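Local coordinates for protein SsRai1 (Scheffersomyces stipitis, PDB 5BTO) that removes NAD caps from the 5' ends of RNAs with the help of a divalent metal cation, and binds and stimulates the exoribonuclease RAT1, at residues L137-Q142 against S392-W397; K176-S181 against G294-S299; G234-V239 against M286-V291. All coordinates share one frame; numbering follows the deposited sequence.

Overall arrangement
Following the chain from its N terminus, L137-Q142 comes first, at the hairpin between strands 132-139 and 142-147; it waits for S392-W397 in the C-terminal helix, so contact 1 closes the longest loop, with 249 residues between its segments. Within that loop K176-S181, on helix 169-188, pairs with G294-S299 to form contact 2. Inside this second loop G234-V239 meets M286-V291 as contact 3. The three loops are nested and none cross. Contact 1 ties the ten-stranded sheet to the last helix; contact 2 sets helix 169-188 against the end of strand 290-296; contact 3 packs the turn leading into that strand against the end of strand 228-235. The centres of contacts 1 and 2 lie about 43 Å apart.

Contact 1 of 3, residues L137-Q142 against S392-W397; sequences LAYDGQ and SEFKQW
Y139 reaches across to F394 and K395 with CD2, CE2, CZ and the hydroxyl, and nearly all of the 160 Å² buried here involves these three side chains. The phenol hydroxyl makes the tightest approach: Y139 OH lies 3.3 Å from K395 CA and 3.4 Å from K395 CB, against the helix backbone itself. Next to it Y139 CZ is 3.8 Å from K395 CG, where the lysine chain lies roughly perpendicular to the tyrosine side chain. The phenylalanine meets the ring less closely, Y139 CE2 to F394 CE2 being 4.0 Å, in an oblique contact where the two side chains run antiparallel past one another. The tyrosine gets this far because its CG is anti to the backbone N (chi1 178°), which extends the ring from the end of strand 132-139. That strand turns into 142-147 through a type I' beta turn, Y139 to Q142, closed by Y139 N to Q142 O at 2.8 Å and Q142 N to Y139 O at 2.9 Å; the hairpin thus presents its last strand residue to helix 392-400. F394 is buried and also packs on L91 and T95 of helix 87-101. Beyond CG the lysine loosens: the K395 chain bends at chi3 (-70°) and leads away from the hairpin, and its NZ bonds to R385 O, while S392, E393 and Q396 remain exposed.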
ATOM      1  N   LEU A 137     -16.943 -14.520  -1.901  1.00 18.76           N
ATOM      2  CA  LEU A 137     -18.118 -14.177  -2.692  1.00 21.52           C
ATOM      3  C   LEU A 137     -19.205 -13.547  -1.852  1.00 21.12           C
ATOM      4  O   LEU A 137     -19.327 -13.822  -0.645  1.00 21.29           O
ATOM      5  CB  LEU A 137     -18.639 -15.386  -3.455  1.00 24.74           C
ATOM      6  CG  LEU A 137     -19.119 -16.543  -2.597  1.00 20.82           C
ATOM      7  CD1 LEU A 137     -20.566 -16.302  -2.186  1.00 25.17           C
ATOM      8  CD2 LEU A 137     -18.986 -17.835  -3.351  1.00 25.19           C
ATOM      9  N   ALA A 138     -19.981 -12.689  -2.503  1.00 18.15           N
ATOM     10  CA  ALA A 138     -21.071 -11.992  -1.854  1.00 18.25           C
ATOM     11  C   ALA A 138     -22.349 -12.791  -2.009  1.00 17.18           C
ATOM     12  O   ALA A 138     -22.684 -13.249  -3.102  1.00 19.27           O
ATOM     13  CB  ALA A 138     -21.245 -10.598  -2.461  1.00 20.03           C
ATOM     14  N   TYR A 139     -23.061 -12.956  -0.905  1.00 18.00           N
ATOM     15  CA  TYR A 139     -24.349 -13.614  -0.929  1.00 21.04           C
ATOM     16  C   TYR A 139     -25.171 -13.107   0.249  1.00 21.48           C
ATOM     17  O   TYR A 139     -24.662 -12.971   1.363  1.00 21.57           O
ATOM     18  CB  TYR A 139     -24.174 -15.136  -0.875  1.00 23.28           C
ATOM     19  CG  TYR A 139     -25.482 -15.887  -0.840  1.00 22.48           C
ATOM     20  CD1 TYR A 139     -26.232 -16.068  -2.000  1.00 20.88           C
ATOM     21  CD2 TYR A 139     -25.967 -16.415   0.349  1.00 24.26           C
ATOM     22  CE1 TYR A 139     -27.443 -16.750  -1.967  1.00 21.79           C
ATOM     23  CE2 TYR A 139     -27.167 -17.092   0.392  1.00 23.90           C
ATOM     24  CZ  TYR A 139     -27.899 -17.261  -0.766  1.00 24.48           C
ATOM     25  OH  TYR A 139     -29.097 -17.943  -0.717  1.00 25.77           O
ATOM     26  N   ASP A 140     -26.439 -12.801  -0.006  1.00 21.82           N
ATOM     27  CA  ASP A 140     -27.324 -12.291   1.033  1.00 24.13           C
ATOM     28  C   ASP A 140     -26.686 -11.151   1.829  1.00 23.80           C
ATOM     29  O   ASP A 140     -26.820 -11.084   3.046  1.00 24.54           O
ATOM     30  CB  ASP A 140     -27.747 -13.429   1.963  1.00 25.44           C
ATOM     31  CG  ASP A 140     -29.090 -13.181   2.637  1.00 28.36           C
ATOM     32  OD1 ASP A 140     -29.809 -12.231   2.261  1.00 31.30           O
ATOM     33  OD2 ASP A 140     -29.439 -13.967   3.541  1.00 28.00           O
ATOM     34  N   GLY A 141     -25.994 -10.254   1.133  1.00 22.49           N
ATOM     35  CA  GLY A 141     -25.428  -9.076   1.764  1.00 22.16           C
ATOM     36  C   GLY A 141     -24.208  -9.341   2.630  1.00 21.10           C
ATOM     37  O   GLY A 141     -23.818  -8.490   3.423  1.00 22.87           O
ATOM     38  N   GLN A 142     -23.605 -10.513   2.465  1.00 19.43           N
ATOM     39  CA  GLN A 142     -22.476 -10.929   3.304  1.00 18.42           C
ATOM     40  C   GLN A 142     -21.357 -11.516   2.451  1.00 18.31           C
ATOM     41  O   GLN A 142     -21.610 -12.037   1.362  1.00 19.14           O
ATOM     42  CB  GLN A 142     -22.948 -11.969   4.331  1.00 19.38           C
ATOM     43  CG  GLN A 142     -24.065 -11.466   5.212  1.00 19.60           C
ATOM     44  CD  GLN A 142     -24.593 -12.516   6.172  1.00 21.02           C
ATOM     45  OE1 GLN A 142     -24.751 -13.687   5.817  1.00 19.73           O
ATOM     46  NE2 GLN A 142     -24.862 -12.099   7.402  1.00 25.09           N
ATOM     47  N   SER A 392     -26.768 -26.104  -0.932  1.00 29.42           N
ATOM     48  CA  SER A 392     -28.169 -25.938  -1.308  1.00 32.52           C
ATOM     49  C   SER A 392     -29.039 -25.723  -0.071  1.00 30.76           C
ATOM     50  O   SER A 392     -29.976 -24.926  -0.093  1.00 30.18           O
ATOM     51  CB  SER A 392     -28.669 -27.121  -2.143  1.00 36.66           C
ATOM     52  OG  SER A 392     -28.556 -28.345  -1.438  1.00 41.37           O
ATOM     53  N   GLU A 393     -28.711 -26.419   1.013  1.00 28.27           N
ATOM     54  CA  GLU A 393     -29.470 -26.287   2.250  1.00 29.54           C
ATOM     55  C   GLU A 393     -29.377 -24.865   2.803  1.00 27.22           C
ATOM     56  O   GLU A 393     -30.368 -24.292   3.249  1.00 27.92           O
ATOM     57  CB  GLU A 393     -28.980 -27.299   3.297  1.00 31.66           C
ATOM     58  CG  GLU A 393     -29.301 -28.759   2.971  1.00 35.82           C
ATOM     59  CD  GLU A 393     -28.369 -29.374   1.926  1.00 40.15           C
ATOM     60  OE1 GLU A 393     -27.338 -28.752   1.570  1.00 37.68           O
ATOM     61  OE2 GLU A 393     -28.678 -30.497   1.465  1.00 45.49           O
ATOM     62  N   PHE A 394     -28.178 -24.288   2.777  1.00 24.39           N
ATOM     63  CA  PHE A 394     -28.005 -22.951   3.314  1.00 22.21           C
ATOM     64  C   PHE A 394     -28.735 -21.912   2.459  1.00 24.04           C
ATOM     65  O   PHE A 394     -29.395 -21.019   2.984  1.00 24.30           O
ATOM     66  CB  PHE A 394     -26.511 -22.630   3.419  1.00 20.61           C
ATOM     67  CG  PHE A 394     -26.214 -21.239   3.892  1.00 22.34           C
ATOM     68  CD1 PHE A 394     -26.433 -20.875   5.215  1.00 21.33           C
ATOM     69  CD2 PHE A 394     -25.674 -20.302   3.020  1.00 22.53           C
ATOM     70  CE1 PHE A 394     -26.149 -19.595   5.650  1.00 21.76           C
ATOM     71  CE2 PHE A 394     -25.384 -19.024   3.445  1.00 21.60           C
ATOM     72  CZ  PHE A 394     -25.612 -18.663   4.752  1.00 20.86           C
ATOM     73  N   LYS A 395     -28.616 -22.024   1.140  1.00 23.59           N
ATOM     74  CA  LYS A 395     -29.271 -21.065   0.258  1.00 24.64           C
ATOM     75  C   LYS A 395     -30.789 -21.127   0.396  1.00 24.98           C
ATOM     76  O   LYS A 395     -31.459 -20.098   0.450  1.00 26.46           O
ATOM     77  CB  LYS A 395     -28.859 -21.291  -1.198  1.00 24.25           C
ATOM     78  CG  LYS A 395     -27.372 -20.997  -1.438  1.00 24.22           C
ATOM     79  CD  LYS A 395     -26.997 -21.081  -2.903  1.00 26.53           C
ATOM     80  CE  LYS A 395     -27.038 -22.513  -3.422  1.00 26.57           C
ATOM     81  NZ  LYS A 395     -26.853 -22.539  -4.914  1.00 26.41           N
ATOM     82  N   GLN A 396     -31.319 -22.339   0.469  1.00 25.82           N
ATOM     83  CA  GLN A 396     -32.762 -22.505   0.618  1.00 28.52           C
ATOM     84  C   GLN A 396     -33.232 -21.858   1.918  1.00 27.75           C
ATOM     85  O   GLN A 396     -34.256 -21.169   1.953  1.00 27.82           O
ATOM     86  CB  GLN A 396     -33.145 -23.985   0.576  1.00 30.04           C
ATOM     87  CG  GLN A 396     -34.635 -24.238   0.504  1.00 31.46           C
ATOM     88  CD  GLN A 396     -34.954 -25.711   0.411  1.00 34.91           C
ATOM     89  OE1 GLN A 396     -35.358 -26.332   1.393  1.00 39.45           O
ATOM     90  NE2 GLN A 396     -34.771 -26.282  -0.772  1.00 37.57           N
ATOM     91  N   TRP A 397     -32.470 -22.067   2.987  1.00 24.79           N
ATOM     92  CA  TRP A 397     -32.790 -21.438   4.256  1.00 24.44           C
ATOM     93  C   TRP A 397     -32.800 -19.919   4.134  1.00 24.18           C
ATOM     94  O   TRP A 397     -33.771 -19.275   4.502  1.00 25.52           O
ATOM     95  CB  TRP A 397     -31.827 -21.894   5.366  1.00 24.42           C
ATOM     96  CG  TRP A 397     -31.773 -20.969   6.541  1.00 24.57           C
ATOM     97  CD1 TRP A 397     -30.682 -20.260   6.981  1.00 23.72           C
ATOM     98  CD2 TRP A 397     -32.846 -20.642   7.431  1.00 25.70           C
ATOM     99  NE1 TRP A 397     -31.019 -19.513   8.079  1.00 25.63           N
ATOM    100  CE2 TRP A 397     -32.340 -19.729   8.380  1.00 26.32           C
ATOM    101  CE3 TRP A 397     -34.188 -21.032   7.517  1.00 25.30           C
ATOM    102  CZ2 TRP A 397     -33.122 -19.204   9.400  1.00 27.41           C
ATOM    103  CZ3 TRP A 397     -34.965 -20.505   8.533  1.00 26.87           C
ATOM    104  CH2 TRP A 397     -34.430 -19.605   9.465  1.00 26.80           C
TER

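Contact 2 of 3, residues K176-S181 against G294-S299; sequences KRCEFS and GFRDDS
C178 SG comes obliquely against the guanidinium of R296, 3.3 Å from R296 NH2 and 4.1 Å from R296 CZ. The thiol gets there with SG anti to the carbonyl carbon (chi1 -74°). One helical turn on, S181 points its CB toward the strand, yet S181 OG stays 4.5 Å from R296 NE. A water fills the interval, donating to S181 OG at 2.7 Å and accepting from R296 NE at 2.7 Å, so the serine and arginine are linked through solvent. The hydroxyl in turn donates to C178 O at 2.6 Å, tilted 29° from the carbonyl plane, which fixes its rotation and matches its role as acceptor toward the water. The guanidinium is held from the loop residue that follows it as well: R296 NH1 donates to D297 O at 3.0 Å, with the oxygen almost in the guanidinium plane although the nitrogen stands above the carbonyl plane. With a bend at chi2 (110°), the arginine chain folds back so that NH1 meets the next residue's carbonyl while NE and NH2 face the helix. Thus sulfur, water and carbonyl each address a different nitrogen. The contact lays helix 169-188 beside the last residue of strand 290-296 in the four-stranded sheet of this PD-(D/E)XK-type nuclease, where R296 bonds through its backbone to T260 of strand 254-261, and S181 also touches T259 of that strand.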
ATOM      1  N   LYS A 176       7.653 -35.795  10.618  1.00 48.46           N
ATOM      2  CA  LYS A 176       6.361 -36.424  10.885  1.00 48.02           C
ATOM      3  C   LYS A 176       6.158 -36.656  12.383  1.00 44.29           C
ATOM      4  O   LYS A 176       5.053 -36.494  12.901  1.00 43.56           O
ATOM      5  CB  LYS A 176       6.210 -37.726  10.091  1.00 50.93           C
ATOM      6  CG  LYS A 176       6.138 -37.509   8.586  1.00 53.67           C
ATOM      7  CD  LYS A 176       6.141 -38.823   7.812  1.00 57.24           C
ATOM      8  CE  LYS A 176       4.859 -39.612   8.033  1.00 59.64           C
ATOM      9  NZ  LYS A 176       4.813 -40.848   7.193  1.00 60.54           N
ATOM     10  N   ARG A 177       7.232 -37.015  13.080  1.00 41.28           N
ATOM     11  CA  ARG A 177       7.164 -37.189  14.528  1.00 40.43           C
ATOM     12  C   ARG A 177       6.934 -35.869  15.267  1.00 38.63           C
ATOM     13  O   ARG A 177       6.227 -35.831  16.277  1.00 38.40           O
ATOM     14  CB  ARG A 177       8.415 -37.898  15.041  1.00 41.49           C
ATOM     15  CG  ARG A 177       8.472 -39.339  14.584  1.00 43.99           C
ATOM     16  CD  ARG A 177       9.772 -40.003  14.949  1.00 46.41           C
ATOM     17  NE  ARG A 177       9.794 -41.382  14.475  1.00 47.36           N
ATOM     18  CZ  ARG A 177       9.398 -42.425  15.196  1.00 49.63           C
ATOM     19  NH1 ARG A 177       8.956 -42.250  16.435  1.00 50.94           N
ATOM     20  NH2 ARG A 177       9.448 -43.644  14.682  1.00 50.28           N
ATOM     21  N   CYS A 178       7.517 -34.787  14.759  1.00 38.65           N
ATOM     22  CA  CYS A 178       7.256 -33.459  15.314  1.00 36.98           C
ATOM     23  C   CYS A 178       5.768 -33.113  15.235  1.00 36.84           C
ATOM     24  O   CYS A 178       5.204 -32.536  16.165  1.00 35.33           O
ATOM     25  CB  CYS A 178       8.086 -32.389  14.597  1.00 39.16           C
ATOM     26  SG  CYS A 178       9.851 -32.367  15.016  1.00 40.89           S
ATOM     27  N   GLU A 179       5.130 -33.468  14.124  1.00 37.29           N
ATOM     28  CA  GLU A 179       3.700 -33.207  13.965  1.00 38.47           C
ATOM     29  C   GLU A 179       2.906 -34.020  14.979  1.00 35.92           C
ATOM     30  O   GLU A 179       1.970 -33.521  15.602  1.00 34.90           O
ATOM     31  CB  GLU A 179       3.230 -33.550  12.547  1.00 41.34           C
ATOM     32  CG  GLU A 179       1.762 -33.208  12.301  1.00 46.19           C
ATOM     33  CD  GLU A 179       1.187 -33.870  11.058  1.00 50.54           C
ATOM     34  OE1 GLU A 179       0.071 -33.485  10.645  1.00 52.01           O
ATOM     35  OE2 GLU A 179       1.840 -34.775  10.498  1.00 53.38           O
ATOM     36  N   PHE A 180       3.284 -35.284  15.134  1.00 35.86           N
ATOM     37  CA  PHE A 180       2.621 -36.168  16.082  1.00 34.15           C
ATOM     38  C   PHE A 180       2.729 -35.639  17.506  1.00 32.82           C
ATOM     39  O   PHE A 180       1.755 -35.665  18.261  1.00 34.08           O
ATOM     40  CB  PHE A 180       3.215 -37.576  16.006  1.00 36.19           C
ATOM     41  CG  PHE A 180       2.742 -38.490  17.099  1.00 37.96           C
ATOM     42  CD1 PHE A 180       1.520 -39.139  16.999  1.00 39.28           C
ATOM     43  CD2 PHE A 180       3.515 -38.700  18.230  1.00 38.85           C
ATOM     44  CE1 PHE A 180       1.080 -39.984  18.004  1.00 38.76           C
ATOM     45  CE2 PHE A 180       3.079 -39.540  19.240  1.00 39.03           C
ATOM     46  CZ  PHE A 180       1.858 -40.180  19.129  1.00 39.25           C
ATOM     47  N   SER A 181       3.918 -35.161  17.865  1.00 28.63           N
ATOM     48  CA  SER A 181       4.194 -34.698  19.222  1.00 29.45           C
ATOM     49  C   SER A 181       3.211 -33.634  19.720  1.00 28.46           C
ATOM     50  O   SER A 181       2.928 -33.566  20.912  1.00 28.69           O
ATOM     51  CB  SER A 181       5.644 -34.208  19.347  1.00 31.40           C
ATOM     52  OG  SER A 181       5.855 -32.985  18.657  1.00 32.37           O
ATOM     53  N   GLY A 294       4.397 -26.534  25.508  1.00 17.10           N
ATOM     54  CA  GLY A 294       5.262 -27.596  26.011  1.00 18.09           C
ATOM     55  C   GLY A 294       6.560 -27.597  25.224  1.00 19.89           C
ATOM     56  O   GLY A 294       6.548 -27.533  23.994  1.00 22.49           O
ATOM     57  N   PHE A 295       7.679 -27.642  25.940  1.00 18.73           N
ATOM     58  CA  PHE A 295       9.000 -27.585  25.327  1.00 20.09           C
ATOM     59  C   PHE A 295       9.659 -28.955  25.400  1.00 22.16           C
ATOM     60  O   PHE A 295       9.771 -29.536  26.477  1.00 22.48           O
ATOM     61  CB  PHE A 295       9.868 -26.543  26.043  1.00 19.85           C
ATOM     62  CG  PHE A 295       9.368 -25.128  25.902  1.00 16.68           C
ATOM     63  CD1 PHE A 295       8.415 -24.620  26.775  1.00 18.33           C
ATOM     64  CD2 PHE A 295       9.847 -24.306  24.882  1.00 20.05           C
ATOM     65  CE1 PHE A 295       7.944 -23.310  26.635  1.00 16.89           C
ATOM     66  CE2 PHE A 295       9.384 -23.003  24.738  1.00 21.05           C
ATOM     67  CZ  PHE A 295       8.437 -22.504  25.618  1.00 20.19           C
ATOM     68  N   ARG A 296      10.096 -29.476  24.257  1.00 21.60           N
ATOM     69  CA  ARG A 296      10.606 -30.846  24.213  1.00 23.19           C
ATOM     70  C   ARG A 296      12.003 -30.912  23.621  1.00 24.13           C
ATOM     71  O   ARG A 296      12.389 -30.046  22.844  1.00 25.28           O
ATOM     72  CB  ARG A 296       9.644 -31.749  23.433  1.00 26.83           C
ATOM     73  CG  ARG A 296       9.250 -31.200  22.066  1.00 30.65           C
ATOM     74  CD  ARG A 296       9.869 -32.030  20.955  1.00 33.81           C
ATOM     75  NE  ARG A 296       9.883 -31.328  19.677  1.00 35.87           N
ATOM     76  CZ  ARG A 296      10.922 -31.315  18.847  1.00 37.07           C
ATOM     77  NH1 ARG A 296      12.038 -31.961  19.165  1.00 37.28           N
ATOM     78  NH2 ARG A 296      10.852 -30.646  17.703  1.00 36.86           N
ATOM     79  N   ASP A 297      12.757 -31.946  23.993  1.00 26.56           N
ATOM     80  CA  ASP A 297      14.119 -32.093  23.490  1.00 29.54           C
ATOM     81  C   ASP A 297      14.184 -32.954  22.223  1.00 32.84           C
ATOM     82  O   ASP A 297      13.153 -33.312  21.657  1.00 31.33           O
ATOM     83  CB  ASP A 297      15.082 -32.593  24.584  1.00 30.35           C
ATOM     84  CG  ASP A 297      14.758 -34.000  25.082  1.00 30.43           C
ATOM     85  OD1 ASP A 297      14.046 -34.755  24.390  1.00 30.16           O
ATOM     86  OD2 ASP A 297      15.255 -34.363  26.176  1.00 31.85           O
ATOM     87  N   ASP A 298      15.399 -33.254  21.771  1.00 36.54           N
ATOM     88  CA  ASP A 298      15.612 -34.088  20.585  1.00 41.89           C
ATOM     89  C   ASP A 298      14.976 -35.467  20.682  1.00 41.33           C
ATOM     90  O   ASP A 298      14.568 -36.044  19.673  1.00 43.57           O
ATOM     91  CB  ASP A 298      17.107 -34.271  20.322  1.00 47.32           C
ATOM     92  CG  ASP A 298      17.700 -33.135  19.534  1.00 52.15           C
ATOM     93  OD1 ASP A 298      17.383 -33.022  18.330  1.00 54.58           O
ATOM     94  OD2 ASP A 298      18.489 -32.362  20.118  1.00 54.43           O
ATOM     95  N   SER A 299      14.927 -36.014  21.890  1.00 38.34           N
ATOM     96  CA  SER A 299      14.341 -37.332  22.088  1.00 37.59           C
ATOM     97  C   SER A 299      12.847 -37.211  22.340  1.00 35.26           C
ATOM     98  O   SER A 299      12.177 -38.192  22.652  1.00 36.92           O
ATOM     99  CB  SER A 299      15.029 -38.065  23.239  1.00 40.19           C
ATOM    100  OG  SER A 299      16.372 -38.361  22.907  1.00 43.18           O
TER
HETATM  101  O   HOH W   1       7.306 -30.796  19.114  1.00 37.11           O

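Contact 3 of 3, residues G234-V239 against M286-V291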
ATOM      1  N   GLY A 234     -13.193 -21.405  14.635  1.00 14.10           N
ATOM      2  CA  GLY A 234     -11.851 -21.824  14.977  1.00 14.63           C
ATOM      3  C   GLY A 234     -11.796 -23.003  15.927  1.00 14.51           C
ATOM      4  O   GLY A 234     -12.553 -23.057  16.896  1.00 15.77           O
ATOM      5  N   GLU A 235     -10.891 -23.939  15.660  1.00 15.69           N
ATOM      6  CA  GLU A 235     -10.659 -25.041  16.598  1.00 15.94           C
ATOM      7  C   GLU A 235     -10.117 -24.531  17.924  1.00 15.96           C
ATOM      8  O   GLU A 235      -9.266 -23.636  17.967  1.00 17.06           O
ATOM      9  CB  GLU A 235      -9.703 -26.095  16.025  1.00 18.60           C
ATOM     10  CG  GLU A 235      -9.598 -27.330  16.940  1.00 21.06           C
ATOM     11  CD  GLU A 235      -8.683 -28.417  16.418  1.00 28.72           C
ATOM     12  OE1 GLU A 235      -8.116 -28.243  15.322  1.00 30.24           O
ATOM     13  OE2 GLU A 235      -8.527 -29.452  17.117  1.00 31.89           O
ATOM     14  N   VAL A 236     -10.612 -25.130  19.005  1.00 14.77           N
ATOM     15  CA  VAL A 236     -10.206 -24.791  20.360  1.00 15.46           C
ATOM     16  C   VAL A 236      -9.699 -26.063  21.017  1.00 15.97           C
ATOM     17  O   VAL A 236     -10.332 -27.121  20.911  1.00 17.87           O
ATOM     18  CB  VAL A 236     -11.402 -24.208  21.149  1.00 17.79           C
ATOM     19  CG1 VAL A 236     -11.153 -24.259  22.666  1.00 18.69           C
ATOM     20  CG2 VAL A 236     -11.720 -22.779  20.665  1.00 20.06           C
ATOM     21  N   ASP A 237      -8.550 -25.975  21.681  1.00 15.27           N
ATOM     22  CA  ASP A 237      -7.887 -27.180  22.166  1.00 16.98           C
ATOM     23  C   ASP A 237      -8.501 -27.733  23.451  1.00 18.23           C
ATOM     24  O   ASP A 237      -8.704 -28.938  23.567  1.00 21.79           O
ATOM     25  CB  ASP A 237      -6.385 -26.952  22.351  1.00 18.59           C
ATOM     26  CG  ASP A 237      -5.682 -26.658  21.036  1.00 23.14           C
ATOM     27  OD1 ASP A 237      -6.152 -27.178  20.003  1.00 24.65           O
ATOM     28  OD2 ASP A 237      -4.676 -25.914  21.034  1.00 22.65           O
ATOM     29  N   CYS A 238      -8.805 -26.858  24.402  1.00 17.66           N
ATOM     30  CA  CYS A 238      -9.358 -27.318  25.673  1.00 17.12           C
ATOM     31  C   CYS A 238      -9.968 -26.190  26.489  1.00 17.80           C
ATOM     32  O   CYS A 238      -9.856 -25.013  26.148  1.00 17.11           O
ATOM     33  CB  CYS A 238      -8.274 -28.041  26.498  1.00 18.86           C
ATOM     34  SG  CYS A 238      -7.044 -26.970  27.239  1.00 22.90           S
ATOM     35  N   VAL A 239     -10.633 -26.576  27.574  1.00 17.44           N
ATOM     36  CA  VAL A 239     -11.112 -25.652  28.585  1.00 18.81           C
ATOM     37  C   VAL A 239     -10.123 -25.704  29.744  1.00 19.42           C
ATOM     38  O   VAL A 239      -9.688 -26.790  30.126  1.00 20.82           O
ATOM     39  CB  VAL A 239     -12.509 -26.097  29.074  1.00 18.98           C
ATOM     40  CG1 VAL A 239     -12.934 -25.334  30.308  1.00 20.62           C
ATOM     41  CG2 VAL A 239     -13.520 -25.898  27.947  1.00 21.36           C
ATOM     42  N   MET A 286      -9.428 -15.075  17.962  1.00 13.73           N
ATOM     43  CA  MET A 286     -10.505 -15.892  18.513  1.00 14.90           C
ATOM     44  C   MET A 286     -10.935 -15.479  19.916  1.00 15.04           C
ATOM     45  O   MET A 286     -11.909 -16.023  20.432  1.00 18.75           O
ATOM     46  CB  MET A 286     -10.100 -17.371  18.568  1.00 17.35           C
ATOM     47  CG  MET A 286     -10.247 -18.129  17.253  1.00 23.33           C
ATOM     48  SD  MET A 286     -11.914 -18.174  16.570  1.00 21.37           S
ATOM     49  CE  MET A 286     -12.796 -19.313  17.637  1.00 22.88           C
ATOM     50  N   GLY A 287     -10.214 -14.547  20.537  1.00 14.56           N
ATOM     51  CA  GLY A 287     -10.498 -14.169  21.914  1.00 15.29           C
ATOM     52  C   GLY A 287     -10.090 -15.221  22.934  1.00 13.98           C
ATOM     53  O   GLY A 287     -10.656 -15.276  24.028  1.00 16.32           O
ATOM     54  N   ILE A 288      -9.125 -16.065  22.577  1.00 15.55           N
ATOM     55  CA  ILE A 288      -8.576 -17.052  23.514  1.00 15.81           C
ATOM     56  C   ILE A 288      -7.503 -16.357  24.346  1.00 15.13           C
ATOM     57  O   ILE A 288      -6.587 -15.760  23.793  1.00 15.55           O
ATOM     58  CB  ILE A 288      -7.945 -18.260  22.783  1.00 16.83           C
ATOM     59  CG1 ILE A 288      -8.947 -18.948  21.843  1.00 19.99           C
ATOM     60  CG2 ILE A 288      -7.318 -19.251  23.784  1.00 16.28           C
ATOM     61  CD1 ILE A 288     -10.173 -19.438  22.489  1.00 23.66           C
ATOM     62  N   ARG A 289      -7.605 -16.450  25.671  1.00 13.66           N
ATOM     63  CA  ARG A 289      -6.808 -15.616  26.572  1.00 14.33           C
ATOM     64  C   ARG A 289      -5.594 -16.326  27.169  1.00 13.48           C
ATOM     65  O   ARG A 289      -4.749 -15.686  27.780  1.00 16.22           O
ATOM     66  CB  ARG A 289      -7.680 -15.086  27.719  1.00 17.41           C
ATOM     67  CG  ARG A 289      -8.865 -14.247  27.239  1.00 22.57           C
ATOM     68  CD  ARG A 289      -9.675 -13.701  28.413  1.00 29.69           C
ATOM     69  NE  ARG A 289     -10.884 -13.000  27.981  1.00 35.59           N
ATOM     70  CZ  ARG A 289     -11.696 -12.332  28.796  1.00 38.80           C
ATOM     71  NH1 ARG A 289     -11.428 -12.263  30.093  1.00 39.03           N
ATOM     72  NH2 ARG A 289     -12.777 -11.728  28.312  1.00 41.35           N
ATOM     73  N   LYS A 290      -5.530 -17.642  27.012  1.00 13.86           N
ATOM     74  CA  LYS A 290      -4.432 -18.416  27.604  1.00 14.30           C
ATOM     75  C   LYS A 290      -3.846 -19.402  26.600  1.00 16.03           C
ATOM     76  O   LYS A 290      -4.573 -20.011  25.816  1.00 15.11           O
ATOM     77  CB  LYS A 290      -4.910 -19.188  28.842  1.00 16.50           C
ATOM     78  CG  LYS A 290      -5.272 -18.348  30.077  1.00 18.09           C
ATOM     79  CD  LYS A 290      -5.561 -19.261  31.273  1.00 22.61           C
ATOM     80  CE  LYS A 290      -6.384 -18.590  32.388  1.00 26.91           C
ATOM     81  NZ  LYS A 290      -5.997 -17.180  32.683  1.00 28.72           N
ATOM     82  N   VAL A 291      -2.525 -19.564  26.646  1.00 16.25           N
ATOM     83  CA  VAL A 291      -1.830 -20.524  25.812  1.00 17.96           C
ATOM     84  C   VAL A 291      -0.803 -21.268  26.654  1.00 17.27           C
ATOM     85  O   VAL A 291      -0.054 -20.643  27.411  1.00 19.16           O
ATOM     86  CB  VAL A 291      -1.021 -19.825  24.700  1.00 25.00           C
ATOM     87  CG1 VAL A 291      -0.331 -20.862  23.834  1.00 28.43           C
ATOM     88  CG2 VAL A 291      -1.898 -18.915  23.877  1.00 28.65           C
TER
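M286 lays the end of its thioether against G234, with M286 CE 3.7 Å from G234 N and 3.8 Å from G234 CA, while M286 SD stands 4.0 Å from the same CA. This is buried packing within the RAI1-like PD-(D/E)XK nuclease fold, where strand 228-235 meets the turn between helix 266-286 and strand 290-296. V236 and I288 meet methyl to methyl, their side chains set at a slant to one another. All four residues are buried. A CB at G234 would fall only 2.8 Å from M286 SD, consistent with glycine here. The methionine curls onto G234 through bends at chi2 (-60°) and chi3 (-73°). An alanine in place of M286 would probably leave the G234 backbone without the sulfur and methyl lying against it and open a gap beside R115. The active site adjoins directly: E235 and D237, on either side of V236 in the sequence, bind substrate and metal. E235 O accepts a hydrogen bond from R115, which also binds substrate, and D237 OD2 receives L257 N. In the next shell, G287 takes positive phi (73°) in a Schellman motif that ends the helix; just after it I288 points its CB toward the 234-239 segment, and C283 and Y254 also pack on that isoleucine. Backbone bonds tie G234 to S219 and V236 to Y217 of strand 216-225. At the V236-I288 touch, CG2 of the valine and CD1 of the isoleucine are 4.1 Å apart.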